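Local structure of DNA polymerase (Bacillus phage phi29, 2PY5) at residues 79-91 against 100-112. The protein replicates the viral genome by protein-primed, strand-displacing DNA synthesis with high processivity and fidelity, and carries a 3'-5' exonuclease activity. The protein carries 2 engineered substitutions. Sequence-based numbering, arbitrary orientation.
With nucleotides of chain C; nucleotides of chain B.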
loop_
_atom_site.group_PDB
_atom_site.type_symbol
_atom_site.label_atom_id
_atom_site.label_comp_id
_atom_site.label_asym_id
_atom_site.label_seq_id
_atom_site.Cartn_x
_atom_site.Cartn_y
_atom_site.Cartn_z
ATOM N N PHE F 79 3.789 6.811 -32.803
ATOM C CA PHE F 79 2.853 7.338 -31.809
ATOM C C PHE F 79 3.540 8.347 -30.912
ATOM O O PHE F 79 4.623 8.082 -30.403
ATOM C CB PHE F 79 2.272 6.217 -30.939
ATOM C CG PHE F 79 1.340 5.312 -31.668
ATOM C CD1 PHE F 79 1.828 4.300 -32.477
ATOM C CD2 PHE F 79 -0.032 5.482 -31.578
ATOM C CE1 PHE F 79 0.980 3.470 -33.170
ATOM C CE2 PHE F 79 -0.885 4.654 -32.264
ATOM C CZ PHE F 79 -0.384 3.648 -33.062
ATOM N N LYS F 80 2.905 9.493 -30.716
ATOM C CA LYS F 80 3.389 10.470 -29.749
ATOM C C LYS F 80 2.376 10.630 -28.623
ATOM O O LYS F 80 1.211 10.257 -28.758
ATOM C CB LYS F 80 3.657 11.816 -30.409
ATOM C CG LYS F 80 2.438 12.569 -30.872
ATOM N N TRP F 81 2.826 11.207 -27.522
ATOM C CA TRP F 81 1.955 11.474 -26.385
ATOM C C TRP F 81 0.979 12.608 -26.697
ATOM O O TRP F 81 1.358 13.656 -27.264
ATOM C CB TRP F 81 2.782 11.832 -25.135
ATOM C CG TRP F 81 1.972 11.849 -23.889
ATOM C CD1 TRP F 81 1.707 10.798 -23.088
ATOM C CD2 TRP F 81 1.329 12.987 -23.285
ATOM N NE1 TRP F 81 0.926 11.186 -22.025
ATOM C CE2 TRP F 81 0.675 12.523 -22.124
ATOM C CE3 TRP F 81 1.231 14.337 -23.620
ATOM C CZ2 TRP F 81 -0.061 13.383 -21.287
ATOM C CZ3 TRP F 81 0.500 15.185 -22.786
ATOM C CH2 TRP F 81 -0.133 14.693 -21.644
ATOM N N SER F 82 -0.276 12.415 -26.308
ATOM C CA SER F 82 -1.270 13.485 -26.349
ATOM C C SER F 82 -2.313 13.268 -25.270
ATOM O O SER F 82 -2.799 12.152 -25.115
ATOM C CB SER F 82 -1.961 13.514 -27.712
ATOM O OG SER F 82 -3.091 14.374 -27.679
ATOM N N ALA F 83 -2.671 14.346 -24.559
ATOM C CA ALA F 83 -3.724 14.309 -23.557
ATOM C C ALA F 83 -5.124 14.300 -24.193
ATOM O O ALA F 83 -6.119 14.073 -23.493
ATOM C CB ALA F 83 -3.589 15.528 -22.610
ATOM N N ASP F 84 -5.194 14.533 -25.503
ATOM C CA ASP F 84 -6.445 14.914 -26.171
ATOM C C ASP F 84 -7.024 13.846 -27.097
ATOM O O ASP F 84 -7.995 14.105 -27.820
ATOM C CB ASP F 84 -6.219 16.196 -26.961
ATOM C CG ASP F 84 -5.916 17.379 -26.066
ATOM O OD1 ASP F 84 -6.364 17.373 -24.897
ATOM O OD2 ASP F 84 -5.235 18.310 -26.537
ATOM N N GLY F 85 -6.448 12.655 -27.073
ATOM C CA GLY F 85 -6.991 11.533 -27.826
ATOM C C GLY F 85 -6.973 11.735 -29.326
ATOM O O GLY F 85 -7.932 11.386 -30.009
ATOM N N LEU F 86 -5.895 12.315 -29.843
ATOM C CA LEU F 86 -5.734 12.481 -31.276
ATOM C C LEU F 86 -5.384 11.156 -31.941
ATOM O O LEU F 86 -4.817 10.274 -31.303
ATOM C CB LEU F 86 -4.645 13.496 -31.587
ATOM C CG LEU F 86 -4.891 14.918 -31.102
ATOM C CD1 LEU F 86 -3.697 15.759 -31.482
ATOM C CD2 LEU F 86 -6.168 15.500 -31.683
ATOM N N PRO F 87 -5.707 11.009 -33.237
ATOM C CA PRO F 87 -5.337 9.781 -33.933
ATOM C C PRO F 87 -3.837 9.541 -33.898
ATOM O O PRO F 87 -3.062 10.492 -34.029
ATOM C CB PRO F 87 -5.817 10.030 -35.370
ATOM C CG PRO F 87 -6.862 11.025 -35.249
ATOM C CD PRO F 87 -6.439 11.925 -34.123
ATOM N N ASN F 88 -3.449 8.281 -33.728
ATOM C CA ASN F 88 -2.034 7.876 -33.676
ATOM C C ASN F 88 -1.266 8.538 -32.556
ATOM O O ASN F 88 -0.129 8.943 -32.707
ATOM C CB ASN F 88 -1.338 8.100 -35.018
ATOM C CG ASN F 88 -1.911 7.244 -36.092
ATOM O OD1 ASN F 88 -2.043 6.031 -35.923
ATOM N ND2 ASN F 88 -2.272 7.860 -37.213
ATOM N N THR F 89 -1.912 8.615 -31.405
ATOM C CA THR F 89 -1.260 9.089 -30.183
ATOM C C THR F 89 -1.671 8.206 -29.020
ATOM O O THR F 89 -2.592 7.395 -29.138
ATOM C CB THR F 89 -1.640 10.537 -29.847
ATOM O OG1 THR F 89 -3.016 10.599 -29.455
ATOM C CG2 THR F 89 -1.375 11.494 -31.032
ATOM N N TYR F 90 -0.994 8.378 -27.889
ATOM C CA TYR F 90 -1.331 7.667 -26.660
ATOM C C TYR F 90 -1.384 8.672 -25.514
ATOM O O TYR F 90 -0.697 9.696 -25.535
ATOM C CB TYR F 90 -0.354 6.516 -26.356
ATOM C CG TYR F 90 1.039 6.980 -26.015
ATOM C CD1 TYR F 90 1.451 7.080 -24.693
ATOM C CD2 TYR F 90 1.931 7.337 -27.009
ATOM C CE1 TYR F 90 2.703 7.509 -24.366
ATOM C CE2 TYR F 90 3.222 7.781 -26.695
ATOM C CZ TYR F 90 3.600 7.857 -25.370
ATOM O OH TYR F 90 4.847 8.314 -25.012
ATOM N N ASN F 91 -2.273 8.401 -24.570
ATOM C CA ASN F 91 -2.410 9.183 -23.334
ATOM C C ASN F 91 -1.972 8.275 -22.190
ATOM O O ASN F 91 -1.934 7.040 -22.331
ATOM C CB ASN F 91 -3.869 9.621 -23.155
ATOM C CG ASN F 91 -4.077 10.573 -21.978
ATOM O OD1 ASN F 91 -3.148 11.232 -21.519
ATOM N ND2 ASN F 91 -5.308 10.656 -21.500
ATOM N N TRP F 100 1.797 4.115 -12.065
ATOM C CA TRP F 100 1.245 3.932 -13.411
ATOM C C TRP F 100 -0.144 3.335 -13.322
ATOM O O TRP F 100 -0.330 2.288 -12.655
ATOM C CB TRP F 100 2.136 3.017 -14.259
ATOM C CG TRP F 100 3.452 3.651 -14.630
ATOM C CD1 TRP F 100 4.310 4.324 -13.797
ATOM C CD2 TRP F 100 4.053 3.655 -15.917
ATOM N NE1 TRP F 100 5.393 4.771 -14.502
ATOM C CE2 TRP F 100 5.270 4.362 -15.803
ATOM C CE3 TRP F 100 3.688 3.135 -17.164
ATOM C CZ2 TRP F 100 6.103 4.564 -16.895
ATOM C CZ3 TRP F 100 4.545 3.337 -18.263
ATOM C CH2 TRP F 100 5.725 4.036 -18.108
ATOM N N TYR F 101 -1.105 4.004 -13.964
ATOM C CA TYR F 101 -2.530 3.570 -13.939
ATOM C C TYR F 101 -3.067 3.204 -15.316
ATOM O O TYR F 101 -3.947 2.354 -15.415
ATOM C CB TYR F 101 -3.451 4.645 -13.360
ATOM C CG TYR F 101 -3.176 4.968 -11.922
ATOM C CD1 TYR F 101 -2.218 5.902 -11.588
ATOM C CD2 TYR F 101 -3.844 4.326 -10.907
ATOM C CE1 TYR F 101 -1.952 6.201 -10.291
ATOM C CE2 TYR F 101 -3.593 4.606 -9.578
ATOM C CZ TYR F 101 -2.629 5.545 -9.264
ATOM O OH TYR F 101 -2.368 5.866 -7.948
ATOM N N MET F 102 -2.581 3.842 -16.375
ATOM C CA MET F 102 -3.213 3.709 -17.692
ATOM C C MET F 102 -2.282 4.149 -18.801
ATOM O O MET F 102 -1.577 5.148 -18.675
ATOM C CB MET F 102 -4.515 4.542 -17.757
ATOM C CG MET F 102 -5.310 4.361 -19.066
ATOM S SD MET F 102 -6.608 5.574 -19.263
ATOM C CE MET F 102 -5.620 6.998 -19.686
ATOM N N ILE F 103 -2.335 3.400 -19.902
ATOM C CA ILE F 103 -1.854 3.835 -21.217
ATOM C C ILE F 103 -3.025 3.626 -22.179
ATOM O O ILE F 103 -3.512 2.515 -22.297
ATOM C CB ILE F 103 -0.672 3.001 -21.719
ATOM C CG1 ILE F 103 0.476 2.984 -20.713
ATOM C CG2 ILE F 103 -0.174 3.548 -23.086
ATOM C CD1 ILE F 103 1.556 1.926 -21.025
ATOM N N ASP F 104 -3.477 4.690 -22.831
ATOM C CA ASP F 104 -4.642 4.637 -23.739
ATOM C C ASP F 104 -4.142 4.979 -25.133
ATOM O O ASP F 104 -3.736 6.112 -25.391
ATOM C CB ASP F 104 -5.685 5.624 -23.271
ATOM C CG ASP F 104 -7.027 5.478 -23.976
ATOM O OD1 ASP F 104 -7.952 6.249 -23.637
ATOM O OD2 ASP F 104 -7.139 4.607 -24.856
ATOM N N ILE F 105 -4.163 3.992 -26.033
ATOM C CA ILE F 105 -3.593 4.148 -27.354
ATOM C C ILE F 105 -4.719 4.404 -28.338
ATOM O O ILE F 105 -5.606 3.551 -28.511
ATOM C CB ILE F 105 -2.817 2.875 -27.763
ATOM C CG1 ILE F 105 -1.707 2.554 -26.749
ATOM C CG2 ILE F 105 -2.243 3.013 -29.197
ATOM C CD1 ILE F 105 -1.194 1.143 -26.848
ATOM N N CYS F 106 -4.693 5.573 -28.963
ATOM C CA CYS F 106 -5.776 6.031 -29.844
ATOM C C CYS F 106 -5.397 5.838 -31.297
ATOM O O CYS F 106 -4.420 6.415 -31.755
ATOM C CB CYS F 106 -6.011 7.519 -29.642
ATOM S SG CYS F 106 -7.302 8.190 -30.676
ATOM N N LEU F 107 -6.190 5.077 -32.039
ATOM C CA LEU F 107 -5.977 4.929 -33.477
ATOM C C LEU F 107 -6.721 5.990 -34.284
ATOM O O LEU F 107 -6.273 6.387 -35.368
ATOM C CB LEU F 107 -6.374 3.523 -33.924
ATOM C CG LEU F 107 -5.420 2.384 -33.547
ATOM C CD1 LEU F 107 -4.042 2.635 -34.153
ATOM C CD2 LEU F 107 -5.333 2.155 -32.030
ATOM N N GLY F 108 -7.840 6.469 -33.756
ATOM C CA GLY F 108 -8.655 7.466 -34.420
ATOM C C GLY F 108 -10.069 6.959 -34.419
ATOM O O GLY F 108 -10.479 6.299 -33.457
ATOM N N TYR F 109 -10.795 7.269 -35.493
ATOM C CA TYR F 109 -12.184 6.861 -35.663
ATOM C C TYR F 109 -12.381 6.123 -36.983
ATOM O O TYR F 109 -11.792 6.486 -38.015
ATOM C CB TYR F 109 -13.105 8.089 -35.599
ATOM C CG TYR F 109 -13.086 8.804 -34.263
ATOM C CD1 TYR F 109 -12.159 9.797 -34.003
ATOM C CD2 TYR F 109 -14.007 8.493 -33.269
ATOM C CE1 TYR F 109 -12.132 10.456 -32.780
ATOM C CE2 TYR F 109 -13.998 9.156 -32.046
ATOM C CZ TYR F 109 -13.052 10.133 -31.807
ATOM O OH TYR F 109 -13.028 10.795 -30.588
ATOM N N LYS F 110 -13.226 5.092 -36.950
ATOM C CA LYS F 110 -13.703 4.423 -38.158
ATOM C C LYS F 110 -15.217 4.387 -38.100
ATOM O O LYS F 110 -15.782 3.768 -37.191
ATOM C CB LYS F 110 -13.176 2.997 -38.264
ATOM C CG LYS F 110 -11.684 2.906 -38.449
ATOM C CD LYS F 110 -11.261 1.480 -38.832
ATOM C CE LYS F 110 -9.755 1.309 -38.725
ATOM N NZ LYS F 110 -9.247 0.028 -39.325
ATOM N N GLY F 111 -15.846 5.078 -39.036
ATOM C CA GLY F 111 -17.292 5.252 -39.039
ATOM C C GLY F 111 -17.695 5.894 -37.725
ATOM O O GLY F 111 -17.115 6.900 -37.324
ATOM N N LYS F 112 -18.653 5.285 -37.031
ATOM C CA LYS F 112 -19.127 5.810 -35.748
ATOM C C LYS F 112 -18.215 5.489 -34.556
ATOM O O LYS F 112 -18.423 6.027 -33.464
ATOM C CB LYS F 112 -20.532 5.276 -35.446
ATOM C CG LYS F 112 -21.553 5.470 -36.536
ATOM C CD LYS F 112 -22.923 5.007 -36.055
ATOM C CE LYS F 112 -23.907 4.969 -37.170
ATOM N NZ LYS F 112 -24.061 6.298 -37.798
ATOM P P DG C 2 -12.419 12.650 -12.424
ATOM O OP1 DG C 2 -13.624 12.600 -11.564
ATOM O OP2 DG C 2 -11.350 13.634 -12.127
ATOM O "O5'" DG C 2 -11.775 11.175 -12.522
ATOM C "C5'" DG C 2 -12.664 10.110 -12.849
ATOM C "C4'" DG C 2 -12.009 8.755 -13.049
ATOM O "O4'" DG C 2 -11.518 8.644 -14.397
ATOM C "C3'" DG C 2 -10.817 8.393 -12.183
ATOM O "O3'" DG C 2 -11.002 7.049 -11.830
ATOM C "C2'" DG C 2 -9.591 8.536 -13.075
ATOM C "C1'" DG C 2 -10.208 8.107 -14.390
ATOM N N9 DG C 2 -9.636 8.659 -15.600
ATOM C C8 DG C 2 -9.070 9.894 -15.784
ATOM N N7 DG C 2 -8.685 10.102 -17.010
ATOM C C5 DG C 2 -9.040 8.926 -17.670
ATOM C C6 DG C 2 -8.868 8.555 -19.018
ATOM O O6 DG C 2 -8.361 9.233 -19.919
ATOM N N1 DG C 2 -9.372 7.278 -19.278
ATOM C C2 DG C 2 -9.958 6.451 -18.346
ATOM N N2 DG C 2 -10.380 5.246 -18.773
ATOM N N3 DG C 2 -10.118 6.793 -17.069
ATOM C C4 DG C 2 -9.637 8.034 -16.817
ATOM P P DA C 3 -10.988 6.623 -10.301
ATOM O OP1 DA C 3 -11.362 5.195 -10.302
ATOM O OP2 DA C 3 -11.730 7.668 -9.523
ATOM O "O5'" DA C 3 -9.451 6.754 -9.893
ATOM C "C5'" DA C 3 -8.579 5.722 -10.254
ATOM C "C4'" DA C 3 -7.160 6.223 -10.074
ATOM O "O4'" DA C 3 -6.936 7.306 -10.998
ATOM C "C3'" DA C 3 -6.833 6.801 -8.707
ATOM O "O3'" DA C 3 -6.204 5.805 -7.918
ATOM C "C2'" DA C 3 -5.832 7.923 -9.012
ATOM C "C1'" DA C 3 -6.118 8.335 -10.448
ATOM N N9 DA C 3 -6.936 9.529 -10.676
ATOM C C8 DA C 3 -8.140 9.830 -10.079
ATOM N N7 DA C 3 -8.696 10.942 -10.515
ATOM C C5 DA C 3 -7.797 11.394 -11.470
ATOM C C6 DA C 3 -7.784 12.528 -12.306
ATOM N N6 DA C 3 -8.754 13.450 -12.309
ATOM N N1 DA C 3 -6.733 12.678 -13.152
ATOM C C2 DA C 3 -5.760 11.755 -13.148
ATOM N N3 DA C 3 -5.663 10.651 -12.403
ATOM C C4 DA C 3 -6.719 10.527 -11.586
ATOM P P DT B 5 11.020 11.692 -10.420
ATOM O OP1 DT B 5 11.670 12.414 -9.295
ATOM O OP2 DT B 5 10.138 12.417 -11.363
ATOM O "O5'" DT B 5 12.158 11.022 -11.325
ATOM C "C5'" DT B 5 13.221 10.299 -10.728
ATOM C "C4'" DT B 5 13.816 9.319 -11.722
ATOM O "O4'" DT B 5 12.891 8.234 -11.976
ATOM C "C3'" DT B 5 14.136 9.888 -13.097
ATOM O "O3'" DT B 5 15.313 9.263 -13.584
ATOM C "C2'" DT B 5 12.916 9.527 -13.942
ATOM C "C1'" DT B 5 12.579 8.166 -13.360
ATOM N N1 DT B 5 11.143 7.772 -13.404
ATOM C C2 DT B 5 10.795 6.525 -13.882
ATOM O O2 DT B 5 11.582 5.663 -14.299
ATOM N N3 DT B 5 9.439 6.294 -13.829
ATOM C C4 DT B 5 8.445 7.147 -13.383
ATOM O O4 DT B 5 7.268 6.799 -13.380
ATOM C C5 DT B 5 8.884 8.421 -12.889
ATOM C C7 DT B 5 7.907 9.428 -12.377
ATOM C C6 DT B 5 10.203 8.676 -12.921
HETATM O O HOH W 1 -10.613 10.559 -29.143
HETATM O O HOH W 2 -7.593 8.534 -22.233
#
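The antiparallel β-hairpin of strands 89-94 and 100-110, in the 3'-5' exonuclease region, pairs N91 with D104 through two backbone bonds, N91 N to D104 O (2.8 Å) and D104 N to N91 O (2.9 Å). At the next hydrogen-bonded pair, past Y90-I105, C106 N donates to T89 O at 2.8 Å, nearly in line with the carbonyl (171°). C106 O receives weak bonds from N88 N and T89 N, which both face C106 in a G1 β-bulge. This bulge overlaps a type II turn, L86 to T89, whose L86 O takes a 2.6 Å bond from T89 OG1. With SG anti to the backbone N (chi1 179°), C106 turns its sulfur to the turn, 3.3 Å from both L86 O and G85 O. On the face bearing Y90 and I105, covered by helices 44-54 and 63-76, the F79 ring crosses I105 at about a right angle, CE2 to CG2 3.7 Å, and takes L107 CD1 at its edge. Y90 packs CB against I105, while its hydroxyl bonds to E75. At the N91-D104 end, a water links N91 ND2 and D104 OD1 to O6 of single-stranded DNA nucleotide DG2 of chain C; M102 SD lies 3.2 Å from N1 of that guanine.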